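Antigen 43 (Escherichia coli, PDB 4KH3) mediates clumping of bacterial cells, its surface-displayed passenger region associating with copies of itself in a Velcro-like manner. Local coordinates at residues L490-T493 / G494-L498; T386-G390 / G391-A395; Q91-N94 / G95-N99. One frame throughout, in Å; residues are numbered along the deposited sequence.

Three corners of one parallel beta-helix serve as examples of how a coil turns. Along the chain contact 3 comes first, then contact 2, then contact 1. The centres of contacts 1 and 2 lie about 24 Å apart, whereas contact 3 is about 65 Å from contact 2 and about 80 Å from contact 1, on the opposite side of the chain's centre. Strands 90-93, 392-395 and 488-493 belong to the same long parallel series. Contacts 3 and 1 mark where the chain leaves that series, and contact 2 where it enters. Corners repeated in this way build the elongated, bent stalk of this self-associating protein.

Contact 1: residues L490-T493 / G494-L498; sequences LKLT and GSTVL
Leu492 and Leu498 supply the apolar part of this local contact, in which the chain turns back on itself between strands 488-493 and 497-499. The CD2 methyl of Leu492 reaches CB of Leu498 at 4.2 Å, and the two side chains cross at about a right angle. Between them along the chain, Thr496 adds its methyl: CG2 lies 4.1 Å from CG of Leu492, again with the side chains roughly perpendicular. Leu492 can serve both because its CG stands beside the backbone N (chi1 -81°), which carries the branched end toward Thr496 and Leu498. This is a loose, surface-lying cluster.

The polar groups look to the preceding coil. Thr496 OG1 comes within 3.0 Å of Thr493 O, but no hydrogen bond links the two segments. That hydroxyl is engaged with Leu473 O and Ser476 N, its hydrogen-bonding partners in the coil before, so two bonds fix its position beside the turn. Thr493 OG1 is likewise used by the preceding coil, pairing with Asn474 OD1, and Ser495 N bonds to Asp475 OD1.

The backbone supplies the third element. Residues Thr493 to Thr496 form a type II' beta turn, and Gly494 takes the positive phi of its second position (phi 65°, psi -135°). Strand 488-493 is the outermost in its parallel series, paired through Lys491 and Thr493 with strand 469-474, and strand 497-499 lies alongside strand 477-484. A tight turn joining two such strands, with leucines meeting across the bend at the surface and side chains bonded to the coil before, is the corner of a right-handed parallel beta-helix, here near its C-terminal end.

Contact 2: residues T386-G390 / G391-A395; sequences TTVNG and GLFTA
This is an apolar contact around a corner of the beta-helix, where strand 382-389 ends, two glycines turn the chain, and strand 392-395 begins; the side chains involved face the interior of the coil. Val388 works with both branches. Its CG1, anti to the backbone N (chi1 -173°), rests against the peptide of Gly391, 3.4 Å from Gly391 O. CG2 meets CB of Phe393 at 4.0 Å, the two side chains crossing at about a right angle. Further along the ring, Thr386 meets the CD2-CE2 side obliquely, CG2 lying 3.8 Å from CD2 of Phe393, while its OG1 is 3.8 Å from Phe393 CE2. The chain turns at Gly390, with a positive phi of 93°, and Gly391.

The interior around this cluster is built up coil by coil. Leu369 of strand 363-370 touches both Val388 and Phe393, the ring of Phe375 on strand 374-377 meets that of Phe393 with planes at about 60°, and on the following coil Ala410 and Leu412 of strand 410-414 pack against Val388 and Phe393 respectively.

Contact 3: residues Q91-N94 / G95-N99; sequences QSLN and GLAVN
Leu93 lays its CD1 methyl over the backbone just past the turn, from Gly95 to Ala97. CD1 sits 3.5 Å from Gly95 O and 3.7 Å from Ala97 N, and it also touches the methyl of Ala97, with CD1 and CB 3.8 Å apart. The second branch shares the work, CD2 standing 3.9 Å from Ala97 CB, so both methyls of the leucine face the small alanine from one side. With CG anti to the backbone N (chi1 -177°), the side chain reaches forward across the bend.

From further back on the same strand, Gln91 meets the same methyl with the far end of its amide. Ala97 CB lies 3.6 Å from Gln91 OE1 and 3.8 Å from Gln91 NE2, in front of the pair and somewhat lifted from the amide plane. CG of Gln91 lies anti to the backbone N (chi1 167°) and the chain runs on extended, which carries the amide deep into the coil. There it is buried but bonded on two sides: OE1 accepts from Gln108 NE2 in the next coil, while NE2 donates to Gln72 OE1 in the coil before. Stacked glutamines hydrogen-bonded from coil to coil form an amide ladder, a feature of parallel beta-helices, and the two bonds fix which way round the amide is turned.

The corner lies between strands 90-93 and 96-98, whose short axes run at 127° to each other. No hydrogen bond crosses it, and the chain bends at Asn94 and Gly95. On the following coil Val110 and Ala116 pack against Leu93, and Gln108 also touches Ala97. A bound malonate ion, probably from the crystallisation liquor, lies close to Gly95.

Contact 1: residues L490-T493 / G494-L498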
ATOM      1  N   LEU A 490     -10.635 -43.836  13.642  1.00 34.38           N
ATOM      2  CA  LEU A 490      -9.386 -43.873  12.912  1.00 31.73           C
ATOM      3  C   LEU A 490      -9.698 -44.177  11.469  1.00 33.33           C
ATOM      4  O   LEU A 490     -10.294 -45.206  11.178  1.00 37.05           O
ATOM      5  CB  LEU A 490      -8.475 -44.968  13.466  1.00 41.01           C
ATOM      6  CG  LEU A 490      -7.251 -45.246  12.581  1.00 45.15           C
ATOM      7  CD1 LEU A 490      -6.303 -44.052  12.562  1.00 27.68           C
ATOM      8  CD2 LEU A 490      -6.517 -46.506  13.009  1.00 38.95           C
ATOM      9  N   LYS A 491      -9.299 -43.290  10.563  1.00 35.50           N
ATOM     10  CA  LYS A 491      -9.555 -43.503   9.143  1.00 30.37           C
ATOM     11  C   LYS A 491      -8.269 -43.695   8.350  1.00 36.07           C
ATOM     12  O   LYS A 491      -7.309 -42.941   8.502  1.00 40.04           O
ATOM     13  CB  LYS A 491     -10.351 -42.333   8.560  1.00 36.90           C
ATOM     14  CG  LYS A 491     -11.705 -42.118   9.204  1.00 36.01           C
ATOM     15  CD  LYS A 491     -12.400 -40.870   8.672  1.00 31.70           C
ATOM     16  CE  LYS A 491     -13.667 -40.596   9.476  1.00 55.19           C
ATOM     17  NZ  LYS A 491     -14.265 -39.262   9.190  1.00 66.44           N
ATOM     18  N   LEU A 492      -8.260 -44.706   7.493  1.00 36.65           N
ATOM     19  CA  LEU A 492      -7.154 -44.922   6.576  1.00 28.79           C
ATOM     20  C   LEU A 492      -7.640 -44.691   5.151  1.00 39.05           C
ATOM     21  O   LEU A 492      -8.416 -45.479   4.615  1.00 44.03           O
ATOM     22  CB  LEU A 492      -6.604 -46.342   6.730  1.00 37.80           C
ATOM     23  CG  LEU A 492      -5.627 -46.622   7.883  1.00 43.98           C
ATOM     24  CD1 LEU A 492      -6.246 -46.388   9.261  1.00 28.61           C
ATOM     25  CD2 LEU A 492      -5.076 -48.035   7.773  1.00 35.17           C
ATOM     26  N   THR A 493      -7.203 -43.601   4.538  1.00 37.96           N
ATOM     27  CA  THR A 493      -7.685 -43.259   3.209  1.00 35.39           C
ATOM     28  C   THR A 493      -6.558 -43.161   2.190  1.00 37.29           C
ATOM     29  O   THR A 493      -5.386 -43.024   2.541  1.00 40.81           O
ATOM     30  CB  THR A 493      -8.460 -41.935   3.222  1.00 38.71           C
ATOM     31  OG1 THR A 493      -7.572 -40.865   3.569  1.00 33.57           O
ATOM     32  CG2 THR A 493      -9.591 -41.989   4.235  1.00 27.49           C
ATOM     33  N   GLY A 494      -6.924 -43.225   0.919  1.00 38.14           N
ATOM     34  CA  GLY A 494      -5.948 -43.173  -0.149  1.00 41.71           C
ATOM     35  C   GLY A 494      -5.001 -44.357  -0.175  1.00 40.83           C
ATOM     36  O   GLY A 494      -5.415 -45.506  -0.029  1.00 50.76           O
ATOM     37  N   SER A 495      -3.717 -44.063  -0.354  1.00 44.90           N
ATOM     38  CA  SER A 495      -2.698 -45.083  -0.550  1.00 42.98           C
ATOM     39  C   SER A 495      -1.982 -45.425   0.749  1.00 41.35           C
ATOM     40  O   SER A 495      -0.887 -45.981   0.734  1.00 43.48           O
ATOM     41  CB  SER A 495      -1.686 -44.609  -1.593  1.00 38.97           C
ATOM     42  OG  SER A 495      -1.181 -43.322  -1.267  1.00 49.82           O
ATOM     43  N   THR A 496      -2.611 -45.095   1.870  1.00 39.32           N
ATOM     44  CA  THR A 496      -2.019 -45.321   3.180  1.00 34.24           C
ATOM     45  C   THR A 496      -1.669 -46.784   3.458  1.00 50.25           C
ATOM     46  O   THR A 496      -2.463 -47.687   3.196  1.00 54.05           O
ATOM     47  CB  THR A 496      -2.954 -44.819   4.282  1.00 30.34           C
ATOM     48  OG1 THR A 496      -2.983 -43.394   4.247  1.00 37.08           O
ATOM     49  CG2 THR A 496      -2.476 -45.268   5.646  1.00 31.12           C
ATOM     50  N   VAL A 497      -0.467 -47.007   3.977  1.00 49.50           N
ATOM     51  CA  VAL A 497      -0.082 -48.304   4.508  1.00 36.02           C
ATOM     52  C   VAL A 497       0.283 -48.122   5.970  1.00 36.16           C
ATOM     53  O   VAL A 497       0.968 -47.166   6.322  1.00 43.04           O
ATOM     54  CB  VAL A 497       1.101 -48.906   3.731  1.00 43.90           C
ATOM     55  CG1 VAL A 497       1.600 -50.183   4.405  1.00 40.09           C
ATOM     56  CG2 VAL A 497       0.683 -49.184   2.300  1.00 32.68           C
ATOM     57  N   LEU A 498      -0.193 -49.021   6.825  1.00 39.67           N
ATOM     58  CA  LEU A 498       0.102 -48.933   8.246  1.00 43.33           C
ATOM     59  C   LEU A 498       0.862 -50.154   8.744  1.00 41.03           C
ATOM     60  O   LEU A 498       0.541 -51.286   8.406  1.00 53.20           O
ATOM     61  CB  LEU A 498      -1.183 -48.762   9.052  1.00 35.48           C
ATOM     62  CG  LEU A 498      -1.100 -48.800  10.582  1.00 36.04           C
ATOM     63  CD1 LEU A 498      -0.169 -47.729  11.125  1.00 41.53           C
ATOM     64  CD2 LEU A 498      -2.482 -48.649  11.214  1.00 38.97           C
TER

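Contact 2: residues T386-G390 / G391-A395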
ATOM      1  N   THR A 386       7.239 -25.747  20.808  1.00 26.42           N
ATOM      2  CA  THR A 386       6.398 -24.938  19.938  1.00 26.83           C
ATOM      3  C   THR A 386       4.914 -25.229  20.166  1.00 36.80           C
ATOM      4  O   THR A 386       4.500 -26.392  20.250  1.00 31.98           O
ATOM      5  CB  THR A 386       6.678 -25.222  18.474  1.00 29.94           C
ATOM      6  OG1 THR A 386       8.092 -25.266  18.248  1.00 26.91           O
ATOM      7  CG2 THR A 386       6.036 -24.151  17.608  1.00 31.52           C
ATOM      8  N   THR A 387       4.123 -24.168  20.285  1.00 29.35           N
ATOM      9  CA  THR A 387       2.678 -24.284  20.190  1.00 29.02           C
ATOM     10  C   THR A 387       2.236 -23.608  18.895  1.00 37.40           C
ATOM     11  O   THR A 387       2.471 -22.409  18.697  1.00 26.47           O
ATOM     12  CB  THR A 387       1.955 -23.612  21.370  1.00 29.45           C
ATOM     13  OG1 THR A 387       2.308 -24.267  22.590  1.00 39.93           O
ATOM     14  CG2 THR A 387       0.459 -23.717  21.185  1.00 32.74           C
ATOM     15  N   VAL A 388       1.628 -24.386  18.003  1.00 29.27           N
ATOM     16  CA  VAL A 388       1.008 -23.834  16.808  1.00 26.38           C
ATOM     17  C   VAL A 388      -0.490 -23.821  17.035  1.00 30.46           C
ATOM     18  O   VAL A 388      -1.106 -24.872  17.209  1.00 32.03           O
ATOM     19  CB  VAL A 388       1.312 -24.678  15.564  1.00 29.28           C
ATOM     20  CG1 VAL A 388       0.801 -23.982  14.320  1.00 27.50           C
ATOM     21  CG2 VAL A 388       2.786 -24.921  15.451  1.00 29.36           C
ATOM     22  N   ASN A 389      -1.076 -22.631  17.056  1.00 34.97           N
ATOM     23  CA  ASN A 389      -2.498 -22.488  17.345  1.00 27.40           C
ATOM     24  C   ASN A 389      -3.197 -21.777  16.197  1.00 36.70           C
ATOM     25  O   ASN A 389      -3.507 -20.592  16.283  1.00 39.75           O
ATOM     26  CB  ASN A 389      -2.692 -21.725  18.655  1.00 34.91           C
ATOM     27  CG  ASN A 389      -4.142 -21.706  19.120  1.00 43.44           C
ATOM     28  OD1 ASN A 389      -4.900 -22.643  18.887  1.00 43.90           O
ATOM     29  ND2 ASN A 389      -4.528 -20.630  19.789  1.00 45.60           N
ATOM     30  N   GLY A 390      -3.429 -22.507  15.112  1.00 30.14           N
ATOM     31  CA  GLY A 390      -4.010 -21.921  13.923  1.00 32.64           C
ATOM     32  C   GLY A 390      -2.979 -21.435  12.925  1.00 37.20           C
ATOM     33  O   GLY A 390      -3.306 -21.150  11.773  1.00 33.84           O
ATOM     34  N   GLY A 391      -1.728 -21.346  13.363  1.00 37.15           N
ATOM     35  CA  GLY A 391      -0.656 -20.888  12.498  1.00 29.17           C
ATOM     36  C   GLY A 391      -0.071 -21.941  11.569  1.00 33.01           C
ATOM     37  O   GLY A 391      -0.632 -23.027  11.382  1.00 34.63           O
ATOM     38  N   LEU A 392       1.069 -21.606  10.975  1.00 30.68           N
ATOM     39  CA  LEU A 392       1.771 -22.508  10.074  1.00 33.13           C
ATOM     40  C   LEU A 392       3.193 -22.753  10.569  1.00 29.00           C
ATOM     41  O   LEU A 392       3.881 -21.834  10.992  1.00 35.71           O
ATOM     42  CB  LEU A 392       1.796 -21.933   8.655  1.00 22.39           C
ATOM     43  CG  LEU A 392       2.655 -22.659   7.620  1.00 35.86           C
ATOM     44  CD1 LEU A 392       2.145 -24.080   7.395  1.00 28.90           C
ATOM     45  CD2 LEU A 392       2.690 -21.873   6.304  1.00 23.40           C
ATOM     46  N   PHE A 393       3.613 -24.008  10.525  1.00 31.23           N
ATOM     47  CA  PHE A 393       4.975 -24.387  10.856  1.00 26.69           C
ATOM     48  C   PHE A 393       5.458 -25.225   9.701  1.00 28.05           C
ATOM     49  O   PHE A 393       4.831 -26.225   9.347  1.00 32.53           O
ATOM     50  CB  PHE A 393       4.990 -25.212  12.141  1.00 33.21           C
ATOM     51  CG  PHE A 393       6.364 -25.482  12.689  1.00 31.72           C
ATOM     52  CD1 PHE A 393       7.298 -26.213  11.960  1.00 29.82           C
ATOM     53  CD2 PHE A 393       6.708 -25.043  13.954  1.00 31.68           C
ATOM     54  CE1 PHE A 393       8.553 -26.482  12.476  1.00 31.12           C
ATOM     55  CE2 PHE A 393       7.959 -25.308  14.476  1.00 32.61           C
ATOM     56  CZ  PHE A 393       8.883 -26.030  13.734  1.00 27.00           C
ATOM     57  N   THR A 394       6.561 -24.802   9.099  1.00 29.96           N
ATOM     58  CA  THR A 394       7.168 -25.525   7.994  1.00 27.89           C
ATOM     59  C   THR A 394       8.545 -26.006   8.435  1.00 36.78           C
ATOM     60  O   THR A 394       9.297 -25.267   9.074  1.00 39.48           O
ATOM     61  CB  THR A 394       7.316 -24.633   6.752  1.00 32.93           C
ATOM     62  OG1 THR A 394       6.038 -24.092   6.401  1.00 33.23           O
ATOM     63  CG2 THR A 394       7.872 -25.429   5.570  1.00 31.38           C
ATOM     64  N   ALA A 395       8.864 -27.252   8.118  1.00 32.65           N
ATOM     65  CA  ALA A 395      10.160 -27.808   8.468  1.00 32.10           C
ATOM     66  C   ALA A 395      10.825 -28.410   7.233  1.00 32.32           C
ATOM     67  O   ALA A 395      10.259 -29.280   6.579  1.00 33.38           O
ATOM     68  CB  ALA A 395      10.015 -28.842   9.569  1.00 24.83           C
TER

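Contact 3: residues Q91-N94 / G95-N99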
ATOM      1  N   GLN A  91      -7.554  25.584 -24.213  1.00 20.48           N
ATOM      2  CA  GLN A  91      -7.366  26.989 -23.882  1.00 18.58           C
ATOM      3  C   GLN A  91      -5.918  27.214 -23.473  1.00 24.44           C
ATOM      4  O   GLN A  91      -5.394  26.493 -22.609  1.00 19.25           O
ATOM      5  CB  GLN A  91      -8.315  27.420 -22.762  1.00 14.02           C
ATOM      6  CG  GLN A  91      -8.001  28.770 -22.135  1.00 15.54           C
ATOM      7  CD  GLN A  91      -8.588  28.897 -20.735  1.00 17.25           C
ATOM      8  OE1 GLN A  91      -7.969  28.482 -19.752  1.00 18.47           O
ATOM      9  NE2 GLN A  91      -9.792  29.457 -20.639  1.00 14.47           N
ATOM     10  N   SER A  92      -5.271  28.190 -24.117  1.00 21.62           N
ATOM     11  CA  SER A  92      -3.896  28.576 -23.795  1.00 21.14           C
ATOM     12  C   SER A  92      -3.935  29.768 -22.857  1.00 21.13           C
ATOM     13  O   SER A  92      -4.390  30.858 -23.235  1.00 19.79           O
ATOM     14  CB  SER A  92      -3.110  28.955 -25.059  1.00 24.68           C
ATOM     15  OG  SER A  92      -2.906  27.831 -25.898  1.00 32.02           O
ATOM     16  N   LEU A  93      -3.440  29.575 -21.641  1.00 18.47           N
ATOM     17  CA  LEU A  93      -3.718  30.532 -20.579  1.00 15.85           C
ATOM     18  C   LEU A  93      -2.486  31.302 -20.138  1.00 20.03           C
ATOM     19  O   LEU A  93      -1.572  30.752 -19.493  1.00 20.43           O
ATOM     20  CB  LEU A  93      -4.379  29.816 -19.397  1.00 15.67           C
ATOM     21  CG  LEU A  93      -4.826  30.657 -18.204  1.00 17.39           C
ATOM     22  CD1 LEU A  93      -5.882  31.684 -18.599  1.00 13.65           C
ATOM     23  CD2 LEU A  93      -5.342  29.733 -17.093  1.00 14.56           C
ATOM     24  N   ASN A  94      -2.451  32.581 -20.508  1.00 20.21           N
ATOM     25  CA  ASN A  94      -1.424  33.487 -20.005  1.00 18.74           C
ATOM     26  C   ASN A  94      -2.052  34.512 -19.076  1.00 19.20           C
ATOM     27  O   ASN A  94      -1.356  35.220 -18.359  1.00 21.34           O
ATOM     28  CB  ASN A  94      -0.663  34.155 -21.147  1.00 12.80           C
ATOM     29  CG  ASN A  94      -0.021  33.148 -22.080  1.00 24.51           C
ATOM     30  OD1 ASN A  94       1.050  32.626 -21.789  1.00 37.14           O
ATOM     31  ND2 ASN A  94      -0.678  32.863 -23.205  1.00 35.02           N
ATOM     32  N   GLY A  95      -3.382  34.565 -19.090  1.00 18.98           N
ATOM     33  CA  GLY A  95      -4.127  35.456 -18.222  1.00 20.78           C
ATOM     34  C   GLY A  95      -4.812  34.723 -17.085  1.00 20.45           C
ATOM     35  O   GLY A  95      -4.221  33.856 -16.434  1.00 22.61           O
ATOM     36  N   LEU A  96      -6.065  35.082 -16.843  1.00 13.87           N
ATOM     37  CA  LEU A  96      -6.846  34.510 -15.767  1.00 18.72           C
ATOM     38  C   LEU A  96      -8.016  33.742 -16.343  1.00 22.18           C
ATOM     39  O   LEU A  96      -8.732  34.250 -17.208  1.00 16.88           O
ATOM     40  CB  LEU A  96      -7.391  35.619 -14.865  1.00 14.25           C
ATOM     41  CG  LEU A  96      -8.371  35.210 -13.766  1.00 19.77           C
ATOM     42  CD1 LEU A  96      -7.676  34.321 -12.703  1.00 15.61           C
ATOM     43  CD2 LEU A  96      -8.993  36.447 -13.115  1.00 11.31           C
ATOM     44  N   ALA A  97      -8.214  32.523 -15.860  1.00 18.53           N
ATOM     45  CA  ALA A  97      -9.428  31.782 -16.184  1.00 16.61           C
ATOM     46  C   ALA A  97     -10.135  31.369 -14.910  1.00 15.16           C
ATOM     47  O   ALA A  97      -9.508  30.854 -13.976  1.00 17.96           O
ATOM     48  CB  ALA A  97      -9.114  30.562 -17.056  1.00 12.69           C
ATOM     49  N   VAL A  98     -11.441  31.601 -14.862  1.00 13.59           N
ATOM     50  CA  VAL A  98     -12.220  31.229 -13.690  1.00 13.44           C
ATOM     51  C   VAL A  98     -13.338  30.253 -14.036  1.00 15.05           C
ATOM     52  O   VAL A  98     -14.091  30.461 -14.984  1.00 19.74           O
ATOM     53  CB  VAL A  98     -12.802  32.463 -12.979  1.00 16.74           C
ATOM     54  CG1 VAL A  98     -13.493  32.044 -11.716  1.00 12.60           C
ATOM     55  CG2 VAL A  98     -11.698  33.447 -12.635  1.00 14.21           C
ATOM     56  N   ASN A  99     -13.430  29.185 -13.256  1.00 17.77           N
ATOM     57  CA  ASN A  99     -14.475  28.172 -13.409  1.00 17.23           C
ATOM     58  C   ASN A  99     -14.527  27.554 -14.800  1.00 16.69           C
ATOM     59  O   ASN A  99     -15.556  27.531 -15.464  1.00 18.32           O
ATOM     60  CB  ASN A  99     -15.843  28.691 -12.951  1.00 18.02           C
ATOM     61  CG  ASN A  99     -15.944  28.784 -11.428  1.00 26.04           C
ATOM     62  OD1 ASN A  99     -16.911  29.320 -10.878  1.00 21.24           O
ATOM     63  ND2 ASN A  99     -14.930  28.262 -10.743  1.00 13.22           N
TER